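Local coordinates for protein methionine gamma-lyase (Trichomonas vaginalis, PDB 1E5E) that belongs to the Cys/Met metabolism family of pyridoxal-phosphate-dependent enzymes and forms an assembly of four chains, at residues 69-72 with 73-77; 226-229 with 230-233; 377-381 with 382-386. All coordinates share one frame; numbering follows the deposited sequence.

Contact 1: residues 69-72 with 73-77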
loop_
_atom_site.group_PDB
_atom_site.type_symbol
_atom_site.label_atom_id
_atom_site.label_comp_id
_atom_site.label_asym_id
_atom_site.label_seq_id
_atom_site.Cartn_x
_atom_site.Cartn_y
_atom_site.Cartn_z
ATOM N N GLY A 69 13.333 16.149 -3.923
ATOM C CA GLY A 69 14.026 17.255 -3.237
ATOM C C GLY A 69 15.005 16.688 -2.232
ATOM O O GLY A 69 16.140 17.173 -2.049
ATOM N N LYS A 70 14.615 15.580 -1.610
ATOM C CA LYS A 70 15.543 14.935 -0.658
ATOM C C LYS A 70 16.775 14.424 -1.392
ATOM O O LYS A 70 17.920 14.755 -0.993
ATOM C CB LYS A 70 14.832 13.863 0.133
ATOM C CG LYS A 70 13.946 14.354 1.280
ATOM C CD LYS A 70 13.132 13.240 1.901
ATOM C CE LYS A 70 12.483 13.661 3.236
ATOM N NZ LYS A 70 11.631 14.873 3.036
ATOM N N ILE A 71 16.635 13.803 -2.559
ATOM C CA ILE A 71 17.758 13.249 -3.320
ATOM C C ILE A 71 18.589 14.360 -3.968
ATOM O O ILE A 71 19.820 14.272 -3.943
ATOM C CB ILE A 71 17.292 12.286 -4.439
ATOM C CG1 ILE A 71 16.519 11.070 -3.889
ATOM C CG2 ILE A 71 18.424 11.837 -5.341
ATOM C CD1 ILE A 71 17.374 10.185 -3.009
ATOM N N ALA A 72 17.940 15.394 -4.517
ATOM C CA ALA A 72 18.677 16.521 -5.096
ATOM C C ALA A 72 19.547 17.162 -4.008
ATOM O O ALA A 72 20.679 17.543 -4.285
ATOM C CB ALA A 72 17.778 17.669 -5.548
ATOM N N PHE A 73 19.021 17.270 -2.770
ATOM C CA PHE A 73 19.851 17.810 -1.687
ATOM C C PHE A 73 21.050 16.892 -1.434
ATOM O O PHE A 73 22.192 17.391 -1.345
ATOM C CB PHE A 73 19.033 18.031 -0.410
ATOM C CG PHE A 73 19.838 18.655 0.690
ATOM C CD1 PHE A 73 20.648 17.890 1.497
ATOM C CD2 PHE A 73 19.774 20.020 0.877
ATOM C CE1 PHE A 73 21.455 18.498 2.457
ATOM C CE2 PHE A 73 20.521 20.630 1.877
ATOM C CZ PHE A 73 21.375 19.854 2.657
ATOM N N LEU A 74 20.801 15.577 -1.304
ATOM C CA LEU A 74 21.885 14.643 -1.032
ATOM C C LEU A 74 22.944 14.580 -2.134
ATOM O O LEU A 74 24.112 14.355 -1.802
ATOM C CB LEU A 74 21.340 13.227 -0.754
ATOM C CG LEU A 74 20.523 13.166 0.578
ATOM C CD1 LEU A 74 19.769 11.833 0.675
ATOM C CD2 LEU A 74 21.459 13.312 1.779
ATOM N N GLU A 75 22.599 14.809 -3.402
ATOM C CA GLU A 75 23.545 14.801 -4.492
ATOM C C GLU A 75 24.138 16.170 -4.820
ATOM O O GLU A 75 24.923 16.363 -5.745
ATOM C CB GLU A 75 22.880 14.202 -5.746
ATOM C CG GLU A 75 22.740 12.670 -5.603
ATOM C CD GLU A 75 24.071 11.937 -5.838
ATOM O OE1 GLU A 75 25.136 12.595 -5.783
ATOM O OE2 GLU A 75 24.103 10.706 -6.026
ATOM N N LYS A 76 23.677 17.201 -4.152
ATOM C CA LYS A 76 23.994 18.592 -4.332
ATOM C C LYS A 76 23.664 19.053 -5.742
ATOM O O LYS A 76 24.467 19.761 -6.363
ATOM C CB LYS A 76 25.467 18.848 -3.958
ATOM C CG LYS A 76 25.820 18.541 -2.505
ATOM C CD LYS A 76 27.338 18.758 -2.305
ATOM C CE LYS A 76 27.630 18.930 -0.820
ATOM N NZ LYS A 76 29.055 18.597 -0.468
ATOM N N THR A 77 22.514 18.664 -6.275
ATOM C CA THR A 77 22.132 19.061 -7.626
ATOM C C THR A 77 20.980 20.054 -7.526
ATOM O O THR A 77 20.320 20.021 -6.475
ATOM C CB THR A 77 21.724 17.864 -8.485
ATOM O OG1 THR A 77 20.648 17.180 -7.846
ATOM C CG2 THR A 77 22.921 16.926 -8.704
#

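Contact 2: residues 226-229 with 230-233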
loop_
_atom_site.group_PDB
_atom_site.type_symbol
_atom_site.label_atom_id
_atom_site.label_comp_id
_atom_site.label_asym_id
_atom_site.label_seq_id
_atom_site.Cartn_x
_atom_site.Cartn_y
_atom_site.Cartn_z
ATOM N N ALA A 226 18.327 22.316 -13.109
ATOM C CA ALA A 226 16.886 22.502 -13.290
ATOM C C ALA A 226 16.512 22.614 -14.754
ATOM O O ALA A 226 15.491 22.073 -15.176
ATOM C CB ALA A 226 16.477 23.697 -12.416
ATOM N N ASP A 227 17.307 23.318 -15.563
ATOM C CA ASP A 227 16.977 23.507 -16.972
ATOM C C ASP A 227 16.891 22.171 -17.698
ATOM O O ASP A 227 15.871 21.849 -18.321
ATOM C CB ASP A 227 18.024 24.426 -17.628
ATOM C CG ASP A 227 17.844 24.680 -19.107
ATOM O OD1 ASP A 227 18.779 25.278 -19.725
ATOM O OD2 ASP A 227 16.810 24.361 -19.766
ATOM N N LEU A 228 17.993 21.409 -17.649
ATOM C CA LEU A 228 18.000 20.116 -18.313
ATOM C C LEU A 228 16.950 19.174 -17.735
ATOM O O LEU A 228 16.268 18.510 -18.498
ATOM C CB LEU A 228 19.380 19.448 -18.291
ATOM C CG LEU A 228 19.366 18.029 -18.887
ATOM C CD1 LEU A 228 19.112 18.017 -20.390
ATOM C CD2 LEU A 228 20.697 17.328 -18.596
ATOM N N LEU A 229 16.785 19.101 -16.417
ATOM C CA LEU A 229 15.808 18.172 -15.858
ATOM C C LEU A 229 14.384 18.569 -16.155
ATOM O O LEU A 229 13.517 17.688 -16.314
ATOM C CB LEU A 229 16.064 18.014 -14.362
ATOM C CG LEU A 229 17.062 16.879 -14.087
ATOM C CD1 LEU A 229 18.426 17.168 -14.693
ATOM C CD2 LEU A 229 17.173 16.646 -12.594
ATOM N N GLN A 230 14.164 19.879 -16.355
ATOM C CA GLN A 230 12.820 20.293 -16.774
ATOM C C GLN A 230 12.584 19.782 -18.185
ATOM O O GLN A 230 11.503 19.281 -18.527
ATOM C CB GLN A 230 12.709 21.793 -16.537
ATOM C CG GLN A 230 11.552 22.480 -17.228
ATOM C CD GLN A 230 10.188 22.076 -16.728
ATOM O OE1 GLN A 230 10.005 21.521 -15.650
ATOM N NE2 GLN A 230 9.138 22.347 -17.527
ATOM N N GLN A 231 13.609 19.760 -19.041
ATOM C CA GLN A 231 13.412 19.198 -20.374
ATOM C C GLN A 231 13.176 17.689 -20.288
ATOM O O GLN A 231 12.346 17.108 -21.012
ATOM C CB GLN A 231 14.571 19.522 -21.323
ATOM C CG GLN A 231 15.120 20.933 -21.390
ATOM C CD GLN A 231 16.445 21.027 -22.141
ATOM O OE1 GLN A 231 17.446 21.608 -21.684
ATOM N NE2 GLN A 231 16.484 20.392 -23.318
ATOM N N ILE A 232 13.949 16.996 -19.448
ATOM C CA ILE A 232 13.788 15.545 -19.288
ATOM C C ILE A 232 12.391 15.184 -18.779
ATOM O O ILE A 232 11.762 14.237 -19.248
ATOM C CB ILE A 232 14.835 14.979 -18.283
ATOM C CG1 ILE A 232 16.233 15.078 -18.923
ATOM C CG2 ILE A 232 14.506 13.553 -17.827
ATOM C CD1 ILE A 232 17.381 14.799 -17.959
ATOM N N ARG A 233 11.848 15.995 -17.890
ATOM C CA ARG A 233 10.515 15.745 -17.331
ATOM C C ARG A 233 9.445 15.969 -18.391
ATOM O O ARG A 233 8.613 15.098 -18.633
ATOM C CB ARG A 233 10.383 16.549 -16.038
ATOM C CG ARG A 233 9.070 16.928 -15.473
ATOM C CD ARG A 233 8.916 17.133 -13.992
ATOM N NE ARG A 233 10.056 17.615 -13.196
ATOM C CZ ARG A 233 10.355 16.923 -12.067
ATOM N NH1 ARG A 233 9.635 15.854 -11.765
ATOM N NH2 ARG A 233 11.382 17.269 -11.283
#

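Contact 3: residues 377-381 with 382-386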
loop_
_atom_site.group_PDB
_atom_site.type_symbol
_atom_site.label_atom_id
_atom_site.label_comp_id
_atom_site.label_asym_id
_atom_site.label_seq_id
_atom_site.Cartn_x
_atom_site.Cartn_y
_atom_site.Cartn_z
ATOM N N GLY A 377 24.990 -7.118 2.726
ATOM C CA GLY A 377 23.950 -6.476 3.513
ATOM C C GLY A 377 24.380 -6.266 4.976
ATOM O O GLY A 377 25.573 -6.173 5.249
ATOM N N ILE A 378 23.413 -6.214 5.902
ATOM C CA ILE A 378 23.681 -5.887 7.282
ATOM C C ILE A 378 23.555 -7.048 8.266
ATOM O O ILE A 378 23.475 -6.841 9.483
ATOM C CB ILE A 378 22.791 -4.718 7.758
ATOM C CG1 ILE A 378 21.313 -5.157 7.602
ATOM C CG2 ILE A 378 23.090 -3.470 6.911
ATOM C CD1 ILE A 378 20.369 -3.979 7.861
ATOM N N GLU A 379 23.692 -8.258 7.784
ATOM C CA GLU A 379 23.788 -9.425 8.648
ATOM C C GLU A 379 25.086 -9.367 9.473
ATOM O O GLU A 379 25.977 -8.563 9.208
ATOM C CB GLU A 379 23.857 -10.709 7.805
ATOM C CG GLU A 379 22.652 -10.897 6.909
ATOM C CD GLU A 379 22.807 -10.489 5.471
ATOM O OE1 GLU A 379 23.713 -9.670 5.195
ATOM O OE2 GLU A 379 22.007 -10.935 4.596
ATOM N N ASP A 380 25.211 -10.290 10.419
ATOM C CA ASP A 380 26.445 -10.368 11.220
ATOM C C ASP A 380 27.620 -10.779 10.331
ATOM O O ASP A 380 27.509 -11.673 9.492
ATOM C CB ASP A 380 26.123 -11.332 12.369
ATOM C CG ASP A 380 27.422 -11.588 13.148
ATOM O OD1 ASP A 380 27.725 -10.725 13.983
ATOM O OD2 ASP A 380 28.095 -12.587 12.838
ATOM N N ALA A 381 28.717 -10.020 10.312
ATOM C CA ALA A 381 29.864 -10.265 9.452
ATOM C C ALA A 381 30.457 -11.653 9.648
ATOM O O ALA A 381 30.765 -12.291 8.637
ATOM C CB ALA A 381 30.959 -9.210 9.626
ATOM N N ASP A 382 30.554 -12.155 10.880
ATOM C CA ASP A 382 31.045 -13.508 11.136
ATOM C C ASP A 382 30.134 -14.581 10.548
ATOM O O ASP A 382 30.619 -15.519 9.921
ATOM C CB ASP A 382 31.240 -13.768 12.635
ATOM C CG ASP A 382 32.413 -12.969 13.172
ATOM O OD1 ASP A 382 33.376 -12.642 12.458
ATOM O OD2 ASP A 382 32.407 -12.557 14.339
ATOM N N GLU A 383 28.798 -14.406 10.674
ATOM C CA GLU A 383 27.927 -15.352 9.971
ATOM C C GLU A 383 28.123 -15.276 8.462
ATOM O O GLU A 383 28.099 -16.344 7.826
ATOM C CB GLU A 383 26.467 -15.218 10.380
ATOM C CG GLU A 383 26.232 -15.846 11.755
ATOM C CD GLU A 383 24.917 -15.376 12.360
ATOM O OE1 GLU A 383 24.503 -14.208 12.164
ATOM O OE2 GLU A 383 24.317 -16.151 13.134
ATOM N N LEU A 384 28.300 -14.109 7.858
ATOM C CA LEU A 384 28.533 -14.048 6.422
ATOM C C LEU A 384 29.828 -14.800 6.059
ATOM O O LEU A 384 29.911 -15.544 5.098
ATOM C CB LEU A 384 28.653 -12.578 5.965
ATOM C CG LEU A 384 27.347 -11.769 6.050
ATOM C CD1 LEU A 384 27.606 -10.287 5.834
ATOM C CD2 LEU A 384 26.341 -12.293 5.022
ATOM N N ILE A 385 30.918 -14.531 6.754
ATOM C CA ILE A 385 32.204 -15.170 6.469
ATOM C C ILE A 385 32.067 -16.671 6.685
ATOM O O ILE A 385 32.511 -17.390 5.791
ATOM C CB ILE A 385 33.311 -14.627 7.389
ATOM C CG1 ILE A 385 33.685 -13.203 6.939
ATOM C CG2 ILE A 385 34.507 -15.583 7.398
ATOM C CD1 ILE A 385 34.490 -12.405 7.960
ATOM N N ALA A 386 31.372 -17.102 7.744
ATOM C CA ALA A 386 31.148 -18.546 7.898
ATOM C C ALA A 386 30.352 -19.148 6.752
ATOM O O ALA A 386 30.573 -20.332 6.442
ATOM C CB ALA A 386 30.477 -18.894 9.242
HETATM O O HOH W 1 30.636 -10.141 13.501
#

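Contact 1: residues 69-72 with 73-77
Ala72 and Thr77 meet where helix 62-75 runs out. OG1 of Thr77 lies over the alpha carbon of Ala72, 3.4 Å from its CA, and the methyl CB of Ala72 is 3.7 Å from the same OG1. The backbone closes the helix beside this pair. Thr77 N gives its hydrogen to Ala72 O at 2.9 Å, and Lys76 N bonds back to Phe73 O. Lys76 itself has positive phi (59°), the left-handed residue of a Schellman motif. One residue back along the acceptors, Glu75 N bonds to Ile71 O at 2.9 Å. The side chains of these two residues come together more loosely, with CG2 of Ile71 4.4 Å from CG of Glu75. Glu75 then bends at chi2 (-77°), which turns its carboxylate off the helix. Leu74 lies against the previous turn, its CG 3.4 Å from Lys70 O. With CG of Phe73 opposite the backbone N (chi1 -177°), the ring leads away from the preceding turn to Arg5, with which it makes a cation-pi contact, while CB stays close to Gly69 O. The buried Glu75 carboxylate is held by His205, Asn185 and Asn194, and Thr77 OG1 bonds to Ala79 O. Ile71 packs on strand 220-224 and on Leu257 of helix 247-257. Leu74 also touches Leu257, and with Phe73 it meets helix 8-14.

Contact 2: residues 226-229 with 230-233
Leu228 and Ile232 touch one turn apart in the first turns of helix 226-241. CG of Leu228 is 3.9 Å from CD1 of Ile232, and the two side chains meet at a slant. The same CD1 is 4.2 Å from CD1 of Leu229, which runs beside Ile232 and points the same way. One methyl of Ile232 thus touches both leucines. CG1 of Ile232 lies anti to the carbonyl carbon (chi1 -69°), which carries CD1 back toward the preceding turn. In the backbone, Ile232 N bonds to Leu228 O at 2.9 Å, and Arg233 N to Leu229 O at 2.9 Å. Further out, Leu228, Leu229 and Ile232 pack on helix 86-97 and strand 79-83, and the exposed Gln231 also reaches Thr96. NH1 of Arg233 makes a salt bridge to Glu68 OE2, while Ala226 N bonds to Glu78. The chemistry is therefore mixed, with apolar contacts among Leu228, Leu229 and Ile232 and a polar pair at the exposed Asp227 and Gln231. In the modelled conformer of Gln231, its OE1 is 3.4 Å from OD2 of Asp227. Two acceptors then face each other, so no hydrogen bond is seen between them; with a second conformer of Gln231 the point is doubtful.

Contact 3: residues 377-381 with 382-386
An aspartate N-cap starts helix 381-396, and Asp380 is the capping residue. Its OD2 accepts from Glu383 N at 2.9 Å, with an N-H...O angle of 157°. The N-H comes to the anti side of the carboxylate oxygen, 18° out of the carboxylate plane. CG of Asp380 is anti to the backbone N (chi1 173°), which brings the carboxylate beside the first turn. The same residue also uses its backbone, since Leu384 N bonds to Asp380 O at 3.0 Å. The next bond of the helix runs from Ile385 N to Ala381 O. A water donates to Asp380 OD1 at 3.0 Å and makes weak bonds to Asp382 N and Asp382 OD2. Three acidic side chains gather here. Asp380 OD2 is 4.0 Å from Glu383 OE1 and 4.6 Å from Asp382 OD2. Glu383 OE1 is hydrogen-bonded to Thr7 and Thr10 of the second subunit, and the same Thr10 bonds to Asp380 N. These bonds, and the partial positive charge of a helix N-terminus, probably ease this crowding of negative groups.

The cap lies where the chain leaves strand 371-375 of the five-stranded sheet and enters the last helix of the model. Just before it, Glu379 meets Leu384 at about a right angle. OE1 of Glu379 is 3.7 Å from CD2 of Leu384, and CB of Glu379 is 4.0 Å from CG of Leu384. The glutamate chain is bent at chi2. OE1 of Glu379 bonds to Ser344 OG, and OE2 of Glu379 to His14 of the second subunit. On another side, Ala381 and Ile385 pack on helix 260-279.

The three contacts come in series along the chain. Contacts 1 and 2 lie on the same side of the chain's centre, with centres 15 Å apart and nearest atoms about 6 Å apart. Their helices, 62-75 and 226-241, are joined by the salt bridge from Arg233 to Glu68. Both contacts also border the seven-stranded sheet, contact 1 at strand 220-224 and contact 2 at strand 79-83. Contact 3 belongs to the later five-stranded sheet region. Its centre is 32 Å from that of contact 1 and 42 Å from that of contact 2. Contact 3, on the opposite side of the chain's centre from contact 2, is the one that meets the second subunit, at its residues Met6 to His14.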